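Local coordinates for esterase (PDB 4RGY), which hydrolyses esters as a low-temperature-active alkaline esterase, with an alpha/beta-hydrolase fold and probably a serine-based catalytic triad, at residues A[46-51]-A[57-62]; A[66-71]-A[249-254]; A[223-228]-A[234-239]. All blocks are in the same frame, centred on the assembly; numbering follows the deposited sequence.

Contact 1 (A[46-51]-A[57-62]); sequences LFLLHG and TIWLRR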
loop_
_atom_site.group_PDB
_atom_site.type_symbol
_atom_site.label_atom_id
_atom_site.label_comp_id
_atom_site.label_asym_id
_atom_site.label_seq_id
_atom_site.Cartn_x
_atom_site.Cartn_y
_atom_site.Cartn_z
ATOM N N LEU A 46 3.159 9.712 19.085
ATOM C CA LEU A 46 2.725 8.522 19.805
ATOM C C LEU A 46 3.173 7.275 19.049
ATOM O O LEU A 46 2.815 7.083 17.885
ATOM C CB LEU A 46 1.203 8.524 19.962
ATOM C CG LEU A 46 0.542 7.235 20.453
ATOM C CD1 LEU A 46 0.918 6.967 21.905
ATOM C CD2 LEU A 46 -0.979 7.305 20.299
ATOM N N PHE A 47 3.958 6.442 19.717
ATOM C CA PHE A 47 4.308 5.130 19.189
ATOM C C PHE A 47 3.227 4.178 19.662
ATOM O O PHE A 47 3.019 4.022 20.866
ATOM C CB PHE A 47 5.700 4.712 19.671
ATOM C CG PHE A 47 6.794 5.567 19.095
ATOM C CD1 PHE A 47 7.117 6.797 19.662
ATOM C CD2 PHE A 47 7.470 5.162 17.950
ATOM C CE1 PHE A 47 8.115 7.601 19.098
ATOM C CE2 PHE A 47 8.463 5.950 17.388
ATOM C CZ PHE A 47 8.786 7.172 17.957
ATOM N N LEU A 48 2.528 3.565 18.711
ATOM C CA LEU A 48 1.297 2.826 18.995
ATOM C C LEU A 48 1.499 1.380 18.578
ATOM O O LEU A 48 1.620 1.062 17.388
ATOM C CB LEU A 48 0.124 3.476 18.255
ATOM C CG LEU A 48 -1.284 2.934 18.514
ATOM C CD1 LEU A 48 -1.659 2.965 19.997
ATOM C CD2 LEU A 48 -2.300 3.727 17.701
ATOM N N LEU A 49 1.585 0.515 19.588
ATOM C CA LEU A 49 2.074 -0.851 19.424
ATOM C C LEU A 49 0.966 -1.891 19.282
ATOM O O LEU A 49 -0.063 -1.830 19.967
ATOM C CB LEU A 49 2.974 -1.203 20.595
ATOM C CG LEU A 49 4.048 -0.153 20.892
ATOM C CD1 LEU A 49 4.919 -0.619 22.052
ATOM C CD2 LEU A 49 4.875 0.159 19.654
ATOM N N HIS A 50 1.190 -2.854 18.392
ATOM C CA HIS A 50 0.188 -3.890 18.113
ATOM C C HIS A 50 0.210 -5.046 19.103
ATOM O O HIS A 50 1.114 -5.170 19.926
ATOM C CB HIS A 50 0.316 -4.418 16.675
ATOM C CG HIS A 50 1.580 -5.182 16.394
ATOM N ND1 HIS A 50 1.859 -6.414 16.958
ATOM C CD2 HIS A 50 2.632 -4.894 15.591
ATOM C CE1 HIS A 50 3.026 -6.848 16.506
ATOM N NE2 HIS A 50 3.517 -5.939 15.680
ATOM N N GLY A 51 -0.803 -5.904 19.008
ATOM C CA GLY A 51 -0.903 -7.049 19.894
ATOM C C GLY A 51 -0.366 -8.352 19.322
ATOM O O GLY A 51 0.320 -8.368 18.282
ATOM N N THR A 57 -0.584 -2.808 10.587
ATOM C CA THR A 57 -1.787 -2.299 9.918
ATOM C C THR A 57 -3.050 -2.357 10.783
ATOM O O THR A 57 -4.075 -1.772 10.431
ATOM C CB THR A 57 -2.117 -3.075 8.613
ATOM O OG1 THR A 57 -2.635 -4.369 8.937
ATOM C CG2 THR A 57 -0.896 -3.208 7.692
ATOM N N ILE A 58 -2.993 -3.103 11.878
ATOM C CA ILE A 58 -4.215 -3.405 12.618
ATOM C C ILE A 58 -4.864 -2.197 13.287
ATOM O O ILE A 58 -6.097 -2.075 13.278
ATOM C CB ILE A 58 -3.981 -4.544 13.644
ATOM C CG1 ILE A 58 -5.308 -5.098 14.156
ATOM C CG2 ILE A 58 -3.105 -4.091 14.813
ATOM C CD1 ILE A 58 -5.920 -6.109 13.221
ATOM N N TRP A 59 -4.067 -1.294 13.854
ATOM C CA TRP A 59 -4.649 -0.123 14.500
ATOM C C TRP A 59 -5.440 0.719 13.493
ATOM O O TRP A 59 -6.548 1.167 13.785
ATOM C CB TRP A 59 -3.583 0.729 15.196
ATOM C CG TRP A 59 -3.287 0.298 16.612
ATOM C CD1 TRP A 59 -2.240 -0.451 17.043
ATOM C CD2 TRP A 59 -4.069 0.603 17.776
ATOM N NE1 TRP A 59 -2.316 -0.639 18.408
ATOM C CE2 TRP A 59 -3.435 -0.004 18.878
ATOM C CE3 TRP A 59 -5.251 1.323 17.990
ATOM C CZ2 TRP A 59 -3.932 0.096 20.177
ATOM C CZ3 TRP A 59 -5.750 1.424 19.288
ATOM C CH2 TRP A 59 -5.090 0.806 20.363
ATOM N N LEU A 60 -4.894 0.903 12.299
ATOM C CA LEU A 60 -5.567 1.705 11.282
ATOM C C LEU A 60 -6.862 1.035 10.829
ATOM O O LEU A 60 -7.887 1.713 10.616
ATOM C CB LEU A 60 -4.641 1.914 10.083
ATOM C CG LEU A 60 -5.145 2.922 9.049
ATOM C CD1 LEU A 60 -4.967 4.345 9.548
ATOM C CD2 LEU A 60 -4.438 2.730 7.715
ATOM N N ARG A 61 -6.812 -0.287 10.677
ATOM C CA ARG A 61 -7.936 -1.035 10.140
ATOM C C ARG A 61 -9.093 -1.171 11.116
ATOM O O ARG A 61 -10.238 -0.963 10.734
ATOM C CB ARG A 61 -7.489 -2.406 9.645
ATOM C CG ARG A 61 -6.530 -2.340 8.464
ATOM C CD ARG A 61 -5.717 -3.615 8.310
ATOM N NE ARG A 61 -6.533 -4.767 7.935
ATOM C CZ ARG A 61 -6.038 -5.977 7.691
ATOM N NH1 ARG A 61 -4.725 -6.193 7.783
ATOM N NH2 ARG A 61 -6.849 -6.976 7.363
ATOM N N ARG A 62 -8.802 -1.504 12.369
ATOM C CA ARG A 62 -9.852 -1.885 13.316
ATOM C C ARG A 62 -10.291 -0.784 14.265
ATOM O O ARG A 62 -11.150 -1.008 15.121
ATOM C CB ARG A 62 -9.399 -3.097 14.120
ATOM C CG ARG A 62 -8.934 -4.227 13.247
ATOM C CD ARG A 62 -10.034 -4.678 12.322
ATOM N NE ARG A 62 -9.513 -5.613 11.334
ATOM C CZ ARG A 62 -9.260 -6.888 11.595
ATOM N NH1 ARG A 62 -9.495 -7.368 12.808
ATOM N NH2 ARG A 62 -8.773 -7.682 10.646
#
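The indole nitrogen of Trp59 gives its hydrogen to the backbone carbonyl of Leu49, with Trp59 NE1 3.0 Å from Leu49 O. The bond is nearly straight at nitrogen, 167°, and the oxygen lies close to the indole plane. At the acceptor the approach is different: the N-H comes from well above the carbonyl plane. This bond ties helix 58-62 to the last residue of strand 45-49 and helps fix the rotation of the indole.

Leu48 covers one indole face. Its CG sits 3.5 Å from the centroid of the five-membered ring of Trp59, almost on the ring normal, in a CH-pi contact. The two methyls divide the surface: Leu48 CD2 lies 3.6 Å from Trp59 CD2, and CD1 reaches over CE2 and CZ2. With Leu48 CG anti to the backbone N (chi1 -175°), the branch points at the ring. A smaller apolar touch joins His50 CB and Ile58 CG2 at 3.9 Å.

All five touching residues are buried. Trp247 meets the indole edge-to-face, and helix 247-260, which it begins, packs against this side of the contact. Strand 45-49 runs between strands 75-79 and 120-125, whose Met78 and Leu125 also touch Trp59.

Contact 2 (A[66-71]-A[249-254]); sequences ERYVAE and YWDAQI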
loop_
_atom_site.group_PDB
_atom_site.type_symbol
_atom_site.label_atom_id
_atom_site.label_comp_id
_atom_site.label_asym_id
_atom_site.label_seq_id
_atom_site.Cartn_x
_atom_site.Cartn_y
_atom_site.Cartn_z
ATOM N N GLU A 66 -6.814 7.381 13.141
ATOM C CA GLU A 66 -6.441 8.555 12.352
ATOM C C GLU A 66 -7.397 9.727 12.599
ATOM O O GLU A 66 -6.964 10.873 12.719
ATOM C CB GLU A 66 -6.384 8.239 10.857
ATOM C CG GLU A 66 -5.937 9.434 10.027
ATOM C CD GLU A 66 -5.958 9.166 8.543
ATOM O OE1 GLU A 66 -5.711 8.013 8.152
ATOM O OE2 GLU A 66 -6.217 10.115 7.773
ATOM N N ARG A 67 -8.690 9.431 12.680
ATOM C CA ARG A 67 -9.682 10.449 13.003
ATOM C C ARG A 67 -9.527 10.959 14.435
ATOM O O ARG A 67 -9.609 12.159 14.687
ATOM C CB ARG A 67 -11.086 9.901 12.752
ATOM C CG ARG A 67 -12.200 10.797 13.266
ATOM C CD ARG A 67 -13.540 10.444 12.618
ATOM N NE ARG A 67 -13.905 9.043 12.817
ATOM C CZ ARG A 67 -14.504 8.580 13.904
ATOM N NH1 ARG A 67 -14.798 9.408 14.898
ATOM N NH2 ARG A 67 -14.816 7.298 14.009
ATOM N N TYR A 68 -9.254 10.057 15.369
ATOM C CA TYR A 68 -9.172 10.457 16.767
ATOM C C TYR A 68 -8.049 11.457 17.036
ATOM O O TYR A 68 -8.162 12.294 17.937
ATOM C CB TYR A 68 -9.018 9.231 17.671
ATOM C CG TYR A 68 -10.172 8.252 17.605
ATOM C CD1 TYR A 68 -11.473 8.688 17.382
ATOM C CD2 TYR A 68 -9.960 6.890 17.782
ATOM C CE1 TYR A 68 -12.525 7.792 17.331
ATOM C CE2 TYR A 68 -11.005 5.988 17.732
ATOM C CZ TYR A 68 -12.284 6.444 17.505
ATOM O OH TYR A 68 -13.342 5.562 17.445
ATOM N N VAL A 69 -6.966 11.384 16.272
ATOM C CA VAL A 69 -5.836 12.282 16.512
ATOM C C VAL A 69 -5.868 13.535 15.637
ATOM O O VAL A 69 -5.023 14.413 15.784
ATOM C CB VAL A 69 -4.487 11.575 16.289
ATOM C CG1 VAL A 69 -4.361 10.381 17.224
ATOM C CG2 VAL A 69 -4.310 11.134 14.825
ATOM N N ALA A 70 -6.844 13.618 14.743
ATOM C CA ALA A 70 -6.821 14.608 13.660
ATOM C C ALA A 70 -6.671 16.070 14.100
ATOM O O ALA A 70 -6.135 16.887 13.352
ATOM C CB ALA A 70 -8.045 14.444 12.759
ATOM N N GLU A 71 -7.136 16.402 15.299
ATOM C CA GLU A 71 -7.065 17.791 15.760
ATOM C C GLU A 71 -6.016 18.019 16.843
ATOM O O GLU A 71 -5.955 19.094 17.445
ATOM C CB GLU A 71 -8.435 18.270 16.253
ATOM C CG GLU A 71 -9.534 18.182 15.209
ATOM C CD GLU A 71 -9.170 18.891 13.921
ATOM O OE1 GLU A 71 -8.498 19.945 13.983
ATOM O OE2 GLU A 71 -9.551 18.388 12.842
ATOM N N TYR A 249 -13.433 -2.656 22.151
ATOM C CA TYR A 249 -12.977 -2.108 23.423
ATOM C C TYR A 249 -11.776 -1.166 23.233
ATOM O O TYR A 249 -11.751 -0.078 23.795
ATOM C CB TYR A 249 -12.669 -3.255 24.399
ATOM C CG TYR A 249 -12.091 -2.817 25.720
ATOM C CD1 TYR A 249 -12.905 -2.285 26.718
ATOM C CD2 TYR A 249 -10.730 -2.937 25.972
ATOM C CE1 TYR A 249 -12.369 -1.880 27.930
ATOM C CE2 TYR A 249 -10.187 -2.534 27.179
ATOM C CZ TYR A 249 -11.018 -2.005 28.144
ATOM O OH TYR A 249 -10.484 -1.595 29.333
ATOM N N TRP A 250 -10.798 -1.555 22.421
ATOM C CA TRP A 250 -9.620 -0.700 22.228
ATOM C C TRP A 250 -9.928 0.574 21.446
ATOM O O TRP A 250 -9.319 1.614 21.690
ATOM C CB TRP A 250 -8.475 -1.487 21.584
ATOM C CG TRP A 250 -8.111 -2.634 22.477
ATOM C CD1 TRP A 250 -7.982 -2.594 23.832
ATOM C CD2 TRP A 250 -7.931 -4.004 22.095
ATOM N NE1 TRP A 250 -7.695 -3.845 24.316
ATOM C CE2 TRP A 250 -7.653 -4.731 23.270
ATOM C CE3 TRP A 250 -7.950 -4.681 20.869
ATOM C CZ2 TRP A 250 -7.419 -6.102 23.260
ATOM C CZ3 TRP A 250 -7.721 -6.041 20.860
ATOM C CH2 TRP A 250 -7.453 -6.743 22.050
ATOM N N ASP A 251 -10.882 0.497 20.519
ATOM C CA ASP A 251 -11.319 1.671 19.778
ATOM C C ASP A 251 -11.901 2.704 20.741
ATOM O O ASP A 251 -11.654 3.901 20.596
ATOM C CB ASP A 251 -12.363 1.275 18.725
ATOM C CG ASP A 251 -12.815 2.452 17.869
ATOM O OD1 ASP A 251 -12.006 2.975 17.082
ATOM O OD2 ASP A 251 -13.989 2.855 17.974
ATOM N N ALA A 252 -12.670 2.244 21.723
ATOM C CA ALA A 252 -13.226 3.134 22.733
ATOM C C ALA A 252 -12.132 3.633 23.672
ATOM O O ALA A 252 -12.019 4.830 23.942
ATOM C CB ALA A 252 -14.313 2.417 23.526
ATOM N N GLN A 253 -11.320 2.712 24.174
ATOM C CA GLN A 253 -10.328 3.070 25.178
ATOM C C GLN A 253 -9.199 3.953 24.655
ATOM O O GLN A 253 -8.665 4.778 25.404
ATOM C CB GLN A 253 -9.750 1.819 25.835
ATOM C CG GLN A 253 -10.748 1.083 26.701
ATOM C CD GLN A 253 -11.314 1.971 27.777
ATOM O OE1 GLN A 253 -12.505 2.273 27.781
ATOM N NE2 GLN A 253 -10.461 2.407 28.699
ATOM N N ILE A 254 -8.820 3.800 23.387
ATOM C CA ILE A 254 -7.714 4.610 22.873
ATOM C C ILE A 254 -8.071 6.102 22.862
ATOM O O ILE A 254 -7.198 6.959 23.021
ATOM C CB ILE A 254 -7.202 4.122 21.492
ATOM C CG1 ILE A 254 -5.796 4.665 21.209
ATOM C CG2 ILE A 254 -8.156 4.513 20.373
ATOM C CD1 ILE A 254 -4.735 4.211 22.209
#
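Tyr68 meets Asp251 through polar atoms and Ile254 through apolar ones. The polar part is a hydroxyl facing a carboxylate. Tyr68 OH is 2.8 Å from Asp251 OD2 and 2.9 Å from Asp251 OD1. Both hydrogen bonds are weak, sharing the one phenol proton. The carboxylate stands at the rim of the phenol ring, near its plane, with the two planes turned 43° apart. Asp251 OD1 also approaches the ring edge, 3.2 Å from Tyr68 CE2. The first torsion of Asp251 is extended (chi1 -177°), which carries the carboxylate from its helix across to the hydroxyl.

The apolar part is small. Ile254 CG2 comes to 4.0 Å from Tyr68 CD2. On the same helix, 247-260, Gln255 and Leu258 also touch Tyr68.

The firmer partner of Asp251 is the backbone N of Ser64, which bonds OD1. Outside the two segments, Arg67 of a neighbouring subunit lies at long range from OD2, a weak ion pair at most. The buried carboxylate therefore draws on an amide, a phenol and a distant positive charge. Together these probably help it remain ionised beside the subunit interface.

Contact 3 (A[223-228]-A[234-239]); sequences VRFRDH and LDFMYE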
loop_
_atom_site.group_PDB
_atom_site.type_symbol
_atom_site.label_atom_id
_atom_site.label_comp_id
_atom_site.label_asym_id
_atom_site.label_seq_id
_atom_site.Cartn_x
_atom_site.Cartn_y
_atom_site.Cartn_z
ATOM N N VAL A 223 -5.284 -7.204 37.181
ATOM C CA VAL A 223 -5.606 -6.868 38.561
ATOM C C VAL A 223 -4.380 -7.080 39.458
ATOM O O VAL A 223 -4.076 -6.251 40.324
ATOM C CB VAL A 223 -6.814 -7.681 39.072
ATOM C CG1 VAL A 223 -6.966 -7.535 40.589
ATOM C CG2 VAL A 223 -8.083 -7.235 38.349
ATOM N N ARG A 224 -3.647 -8.158 39.218
ATOM C CA ARG A 224 -2.443 -8.409 40.009
ATOM C C ARG A 224 -1.374 -7.333 39.789
ATOM O O ARG A 224 -0.736 -6.878 40.748
ATOM C CB ARG A 224 -1.911 -9.822 39.762
ATOM C CG ARG A 224 -2.777 -10.885 40.448
ATOM C CD ARG A 224 -2.170 -12.286 40.394
ATOM N NE ARG A 224 -1.924 -12.709 39.024
ATOM C CZ ARG A 224 -0.728 -12.666 38.454
ATOM N NH1 ARG A 224 0.308 -12.230 39.157
ATOM N NH2 ARG A 224 -0.570 -13.045 37.195
ATOM N N PHE A 225 -1.207 -6.885 38.546
ATOM C CA PHE A 225 -0.238 -5.821 38.284
ATOM C C PHE A 225 -0.696 -4.504 38.921
ATOM O O PHE A 225 0.107 -3.794 39.530
ATOM C CB PHE A 225 0.021 -5.648 36.776
ATOM C CG PHE A 225 1.021 -4.568 36.460
ATOM C CD1 PHE A 225 2.387 -4.808 36.561
ATOM C CD2 PHE A 225 0.598 -3.307 36.069
ATOM C CE1 PHE A 225 3.306 -3.806 36.281
ATOM C CE2 PHE A 225 1.518 -2.306 35.782
ATOM C CZ PHE A 225 2.870 -2.561 35.884
ATOM N N ARG A 226 -1.975 -4.175 38.764
ATOM C CA ARG A 226 -2.544 -2.978 39.374
ATOM C C ARG A 226 -2.302 -2.958 40.878
ATOM O O ARG A 226 -1.818 -1.956 41.420
ATOM C CB ARG A 226 -4.044 -2.917 39.110
ATOM C CG ARG A 226 -4.709 -1.670 39.692
ATOM C CD ARG A 226 -6.205 -1.864 39.879
ATOM N NE ARG A 226 -6.484 -2.830 40.936
ATOM C CZ ARG A 226 -7.698 -3.280 41.224
ATOM N NH1 ARG A 226 -8.738 -2.867 40.510
ATOM N NH2 ARG A 226 -7.871 -4.156 42.206
ATOM N N ASP A 227 -2.629 -4.062 41.545
ATOM C CA ASP A 227 -2.488 -4.132 42.998
ATOM C C ASP A 227 -1.018 -3.996 43.396
ATOM O O ASP A 227 -0.683 -3.342 44.383
ATOM C CB ASP A 227 -3.089 -5.432 43.544
ATOM C CG ASP A 227 -4.610 -5.454 43.479
ATOM O OD1 ASP A 227 -5.219 -4.406 43.185
ATOM O OD2 ASP A 227 -5.184 -6.536 43.704
ATOM N N HIS A 228 -0.133 -4.569 42.584
ATOM C CA HIS A 228 1.296 -4.457 42.827
ATOM C C HIS A 228 1.757 -3.008 42.766
ATOM O O HIS A 228 2.379 -2.505 43.710
ATOM C CB HIS A 228 2.056 -5.309 41.810
ATOM C CG HIS A 228 3.544 -5.179 41.880
ATOM N ND1 HIS A 228 4.289 -5.652 42.940
ATOM C CD2 HIS A 228 4.432 -4.676 40.990
ATOM C CE1 HIS A 228 5.572 -5.428 42.704
ATOM N NE2 HIS A 228 5.684 -4.832 41.530
ATOM N N LEU A 234 3.258 3.717 43.090
ATOM C CA LEU A 234 3.523 4.155 41.722
ATOM C C LEU A 234 2.227 4.635 41.070
ATOM O O LEU A 234 1.294 3.847 40.906
ATOM C CB LEU A 234 4.146 2.987 40.944
ATOM C CG LEU A 234 4.693 3.190 39.536
ATOM C CD1 LEU A 234 5.693 4.314 39.544
ATOM C CD2 LEU A 234 5.332 1.904 39.051
ATOM N N ASP A 235 2.177 5.919 40.698
ATOM C CA ASP A 235 0.960 6.589 40.210
ATOM C C ASP A 235 0.511 6.149 38.811
ATOM O O ASP A 235 1.115 6.533 37.803
ATOM C CB ASP A 235 1.149 8.118 40.246
ATOM C CG ASP A 235 -0.160 8.900 40.013
ATOM O OD1 ASP A 235 -1.243 8.290 39.879
ATOM O OD2 ASP A 235 -0.097 10.149 39.977
ATOM N N PHE A 236 -0.556 5.356 38.769
ATOM C CA PHE A 236 -1.189 4.918 37.527
ATOM C C PHE A 236 -2.620 5.420 37.458
ATOM O O PHE A 236 -3.339 5.454 38.470
ATOM C CB PHE A 236 -1.272 3.388 37.469
ATOM C CG PHE A 236 -0.108 2.714 36.793
ATOM C CD1 PHE A 236 1.086 2.520 37.473
ATOM C CD2 PHE A 236 -0.234 2.209 35.501
ATOM C CE1 PHE A 236 2.146 1.876 36.871
ATOM C CE2 PHE A 236 0.830 1.562 34.883
ATOM C CZ PHE A 236 2.022 1.390 35.579
ATOM N N MET A 237 -3.047 5.802 36.264
ATOM C CA MET A 237 -4.465 5.888 35.991
ATOM C C MET A 237 -4.885 4.478 35.623
ATOM O O MET A 237 -4.371 3.914 34.650
ATOM C CB MET A 237 -4.750 6.857 34.839
ATOM C CG MET A 237 -6.163 6.769 34.296
ATOM S SD MET A 237 -7.417 7.255 35.493
ATOM C CE MET A 237 -6.870 8.910 35.895
ATOM N N TYR A 238 -5.770 3.889 36.420
ATOM C CA TYR A 238 -6.292 2.551 36.150
ATOM C C TYR A 238 -7.772 2.631 35.813
ATOM O O TYR A 238 -8.540 3.268 36.536
ATOM C CB TYR A 238 -6.102 1.600 37.351
ATOM C CG TYR A 238 -6.738 0.246 37.102
ATOM C CD1 TYR A 238 -6.052 -0.742 36.405
ATOM C CD2 TYR A 238 -8.043 -0.031 37.522
ATOM C CE1 TYR A 238 -6.631 -1.973 36.151
ATOM C CE2 TYR A 238 -8.637 -1.268 37.261
ATOM C CZ TYR A 238 -7.921 -2.229 36.574
ATOM O OH TYR A 238 -8.470 -3.468 36.301
ATOM N N GLU A 239 -8.183 1.969 34.733
ATOM C CA GLU A 239 -9.587 1.941 34.345
ATOM C C GLU A 239 -9.993 0.534 33.969
ATOM O O GLU A 239 -9.212 -0.201 33.367
ATOM C CB GLU A 239 -9.834 2.874 33.152
ATOM C CG GLU A 239 -9.456 4.321 33.391
ATOM C CD GLU A 239 -10.001 5.268 32.329
ATOM O OE1 GLU A 239 -10.020 4.918 31.129
ATOM O OE2 GLU A 239 -10.411 6.379 32.711
#
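Arg226 lies across one face of the Tyr238 ring, and this is the tight part of the contact. CD of Arg226 sits 3.4 Å from the centroid of the Tyr238 ring, almost on the normal, in a CH-pi contact. CB and CG of Arg226 follow along the CD1 side of the ring. The extended first two torsions of the arginine carry CD over the ring. The bend at chi3 then turns the guanidinium steeply against it, the planes 76° apart. The cation-pi contact is off-centre, with Arg226 CZ 5.0 Å from the Tyr238 ring centroid. Arg226 NH1 comes to 3.6 Å from Tyr238 CE2.

Deeper in, two buried phenylalanines pack. The edge of Phe225 points toward the face of Phe236 in an offset edge-to-face pair. Their centroids are 5.7 Å apart and the planes meet at 85°. The nearest atoms are Phe225 CE2 and Phe236 CZ, 3.7 Å apart. Phe192 of helix 191-200 adds a further edge-to-face partner for Phe225.

Toward solvent the apolar touch is loose. Val223 CG2 only brushes Tyr238 OH at 4.3 Å. The Tyr238 hydroxyl hydrogen-bonds Glu240. Within the helix, the exposed Asp227 holds the guanidinium side-on: its OD1 accepts from both NE and NH2 of Arg226, the latter at 2.8 Å. This salt bridge probably helps hold the arginine over the ring.

Helix 219-232 thus packs on strand 236-241. The axes of 223-228 and 236-239 run roughly antiparallel, at 147°. The helix is the connection of the beta-alpha-beta unit from strand 207-213 to strand 236-241, as in the alpha/beta-hydrolase fold.

Contacts 1 and 2 are neighbours, with centres about 11 Å apart. Helices 58-62 and 65-68 follow each other in the chain, and Ile254 of contact 2 packs on contact 1: its CD1 is 4.0 Å from Leu48 CD1. Both contacts also touch a second subunit. Contact 3 lies about 23 Å, centre to centre, from each of the others. It shares the central sheet with contact 1, on the opposite side of the chain's centre. It touches contact 2 where Gln253 NE2 comes 3.5 Å from Glu239 OE1 in a packing contact. The probable triad is Ser126, His245 and Asp216. Leu49 of contact 1 touches the likely nucleophile elbow, and the side chain of His50 lies near, but does not touch, the probable triad.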